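Local atomic coordinates of acetyltransferase (Vibrio fischeri, PDB entry 3JVN), a protein that probably transfers an acyl group (other than an amino-acyl group), likely acetyl, to an acceptor not yet identified, as a GNAT-family acetyltransferase. Residues A[92-97]-A[107-112]. Sequence-based numbering, arbitrary orientation.
With SO4 (sulfate ion), chain B.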
loop_
_atom_site.group_PDB
_atom_site.type_symbol
_atom_site.label_atom_id
_atom_site.label_comp_id
_atom_site.label_asym_id
_atom_site.label_seq_id
_atom_site.Cartn_x
_atom_site.Cartn_y
_atom_site.Cartn_z
ATOM N N ASP A 92 1.884 -9.949 -9.463
ATOM C CA ASP A 92 3.297 -10.098 -9.756
ATOM C C ASP A 92 3.685 -10.233 -11.237
ATOM O O ASP A 92 4.273 -9.320 -11.816
ATOM C CB ASP A 92 3.836 -11.284 -8.946
ATOM C CG ASP A 92 3.617 -11.110 -7.452
ATOM O OD1 ASP A 92 3.065 -12.031 -6.801
ATOM O OD2 ASP A 92 4.010 -10.043 -6.926
ATOM N N GLU A 93 3.344 -11.369 -11.837
ATOM C CA GLU A 93 3.686 -11.648 -13.226
ATOM C C GLU A 93 2.514 -11.989 -14.126
ATOM O O GLU A 93 1.464 -12.448 -13.672
ATOM C CB GLU A 93 4.677 -12.802 -13.280
ATOM C CG GLU A 93 5.930 -12.553 -12.515
ATOM C CD GLU A 93 6.446 -13.813 -11.884
ATOM O OE1 GLU A 93 5.758 -14.362 -10.984
ATOM O OE2 GLU A 93 7.545 -14.251 -12.295
ATOM N N LEU A 94 2.722 -11.793 -15.419
ATOM C CA LEU A 94 1.690 -12.079 -16.395
ATOM C C LEU A 94 2.383 -12.330 -17.730
ATOM O O LEU A 94 3.170 -11.504 -18.184
ATOM C CB LEU A 94 0.730 -10.888 -16.490
ATOM C CG LEU A 94 -0.672 -11.135 -17.068
ATOM C CD1 LEU A 94 -1.475 -9.835 -17.050
ATOM C CD2 LEU A 94 -0.564 -11.665 -18.488
ATOM N N TYR A 95 2.101 -13.470 -18.358
ATOM C CA TYR A 95 2.727 -13.789 -19.636
ATOM C C TYR A 95 1.775 -14.378 -20.658
ATOM O O TYR A 95 0.896 -15.168 -20.315
ATOM C CB TYR A 95 3.906 -14.750 -19.433
ATOM C CG TYR A 95 4.549 -15.199 -20.732
ATOM C CD1 TYR A 95 4.146 -16.377 -21.367
ATOM C CD2 TYR A 95 5.533 -14.427 -21.346
ATOM C CE1 TYR A 95 4.708 -16.770 -22.578
ATOM C CE2 TYR A 95 6.099 -14.814 -22.560
ATOM C CZ TYR A 95 5.685 -15.983 -23.169
ATOM O OH TYR A 95 6.244 -16.365 -24.369
ATOM N N ILE A 96 1.961 -13.986 -21.919
ATOM C CA ILE A 96 1.138 -14.492 -23.013
ATOM C C ILE A 96 2.034 -14.891 -24.180
ATOM O O ILE A 96 2.985 -14.190 -24.515
ATOM C CB ILE A 96 0.127 -13.434 -23.539
ATOM C CG1 ILE A 96 -0.576 -12.730 -22.375
ATOM C CG2 ILE A 96 -0.913 -14.116 -24.420
ATOM C CD1 ILE A 96 0.113 -11.440 -21.940
ATOM N N GLU A 97 1.736 -16.031 -24.790
ATOM C CA GLU A 97 2.516 -16.497 -25.924
ATOM C C GLU A 97 2.475 -15.411 -26.976
ATOM O O GLU A 97 1.416 -14.830 -27.223
ATOM C CB GLU A 97 1.913 -17.774 -26.482
ATOM C CG GLU A 97 1.966 -18.937 -25.516
ATOM C CD GLU A 97 3.364 -19.499 -25.367
ATOM O OE1 GLU A 97 3.497 -20.618 -24.824
ATOM O OE2 GLU A 97 4.332 -18.818 -25.781
ATOM N N GLU A 107 -6.625 -9.155 -20.499
ATOM C CA GLU A 107 -7.789 -8.613 -19.787
ATOM C C GLU A 107 -8.575 -9.710 -19.096
ATOM O O GLU A 107 -9.003 -9.532 -17.960
ATOM C CB GLU A 107 -8.727 -7.830 -20.736
ATOM C CG GLU A 107 -10.055 -7.356 -20.067
ATOM C CD GLU A 107 -10.767 -6.179 -20.779
ATOM O OE1 GLU A 107 -10.217 -5.048 -20.795
ATOM O OE2 GLU A 107 -11.891 -6.380 -21.306
ATOM N N GLN A 108 -8.772 -10.840 -19.764
ATOM C CA GLN A 108 -9.521 -11.920 -19.137
ATOM C C GLN A 108 -8.749 -12.545 -17.970
ATOM O O GLN A 108 -9.340 -13.220 -17.124
ATOM C CB GLN A 108 -9.925 -12.975 -20.175
ATOM C CG GLN A 108 -8.830 -13.378 -21.131
ATOM C CD GLN A 108 -9.357 -14.147 -22.333
ATOM O OE1 GLN A 108 -10.246 -13.676 -23.048
ATOM N NE2 GLN A 108 -8.799 -15.328 -22.573
ATOM N N LEU A 109 -7.438 -12.305 -17.918
ATOM C CA LEU A 109 -6.607 -12.811 -16.824
ATOM C C LEU A 109 -6.634 -11.785 -15.687
ATOM O O LEU A 109 -6.790 -12.140 -14.522
ATOM C CB LEU A 109 -5.167 -13.039 -17.293
ATOM C CG LEU A 109 -4.898 -14.254 -18.187
ATOM C CD1 LEU A 109 -3.476 -14.198 -18.706
ATOM C CD2 LEU A 109 -5.125 -15.534 -17.410
HETATM N N MSE A 110 -6.479 -10.512 -16.033
HETATM C CA MSE A 110 -6.522 -9.440 -15.047
HETATM C C MSE A 110 -7.927 -9.388 -14.466
HETATM O O MSE A 110 -8.130 -8.994 -13.317
HETATM C CB MSE A 110 -6.210 -8.091 -15.704
HETATM C CG MSE A 110 -4.720 -7.766 -15.860
HETATM SE SE MSE A 110 -3.829 -7.457 -14.137
HETATM C CE MSE A 110 -5.326 -6.625 -13.206
HETATM N N MSE A 111 -8.894 -9.781 -15.290
HETATM C CA MSE A 111 -10.303 -9.789 -14.916
HETATM C C MSE A 111 -10.567 -10.854 -13.859
HETATM O O MSE A 111 -11.331 -10.644 -12.911
HETATM C CB MSE A 111 -11.166 -10.078 -16.149
HETATM C CG MSE A 111 -12.349 -9.128 -16.335
HETATM SE SE MSE A 111 -11.804 -7.301 -16.760
HETATM C CE MSE A 111 -11.726 -6.573 -14.962
ATOM N N ARG A 112 -9.935 -12.006 -14.041
ATOM C CA ARG A 112 -10.094 -13.114 -13.117
ATOM C C ARG A 112 -9.471 -12.789 -11.754
ATOM O O ARG A 112 -10.149 -12.840 -10.727
ATOM C CB ARG A 112 -9.444 -14.375 -13.693
ATOM C CG ARG A 112 -9.628 -15.613 -12.829
ATOM C CD ARG A 112 -11.083 -16.081 -12.821
ATOM N NE ARG A 112 -11.332 -17.146 -11.849
ATOM C CZ ARG A 112 -11.166 -17.011 -10.533
ATOM N NH1 ARG A 112 -10.748 -15.855 -10.018
ATOM N NH2 ARG A 112 -11.419 -18.031 -9.726
HETATM S S SO4 B . -11.855 -20.994 -11.647
HETATM O O1 SO4 B . -10.747 -21.968 -11.523
HETATM O O2 SO4 B . -12.167 -20.440 -10.319
HETATM O O3 SO4 B . -13.050 -21.687 -12.167
HETATM O O4 SO4 B . -11.472 -19.905 -12.577
#
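Leu94, on the closing part of strand 86-96, lies across from Leu109 on helix 105-118, and their CA atoms, 8.3 Å apart, are the closest CA pair between 92-97 and 107-112. The contact is wholly apolar and modest, burying 139 Å² in all, and Leu94 carries its strand side. With CG anti to the backbone N (chi1 -159°), Leu94 divides its two methyls between successive helix residues. CD2 of Leu94 reaches CD1 of Leu109 at 3.9 Å, the two side chains meeting obliquely, while CD1 of Leu94 rests 4.0 Å from CG of the selenomethionine Met110, whose chain runs at about a right angle to the leucine. With CG anti to the carbonyl carbon (chi1 -84°), Met110 brings this methylene to the leucine; beyond it the chain bends at chi2 and chi3, and the same side chain also touches Ile71 of strand 67-79. Strand and helix form the first half of a beta-alpha-beta unit completed by strand 124-127, parallel to 86-96, in the mixed sheet of the GNAT fold. Tyr95 starts out from the strand away from 107-112, and its hydroxyl is hydrogen-bonded to Glu26 of helix 13-30. Further along the helix, Arg112 presents a guanidinium edge to a sulfate, probably from the crystallisation liquor: NE donates to O4 at 2.9 Å and NH2 to O2 at 2.6 Å, the latter bond the straighter (165°). The backbone N of Arg7 also binds this anion.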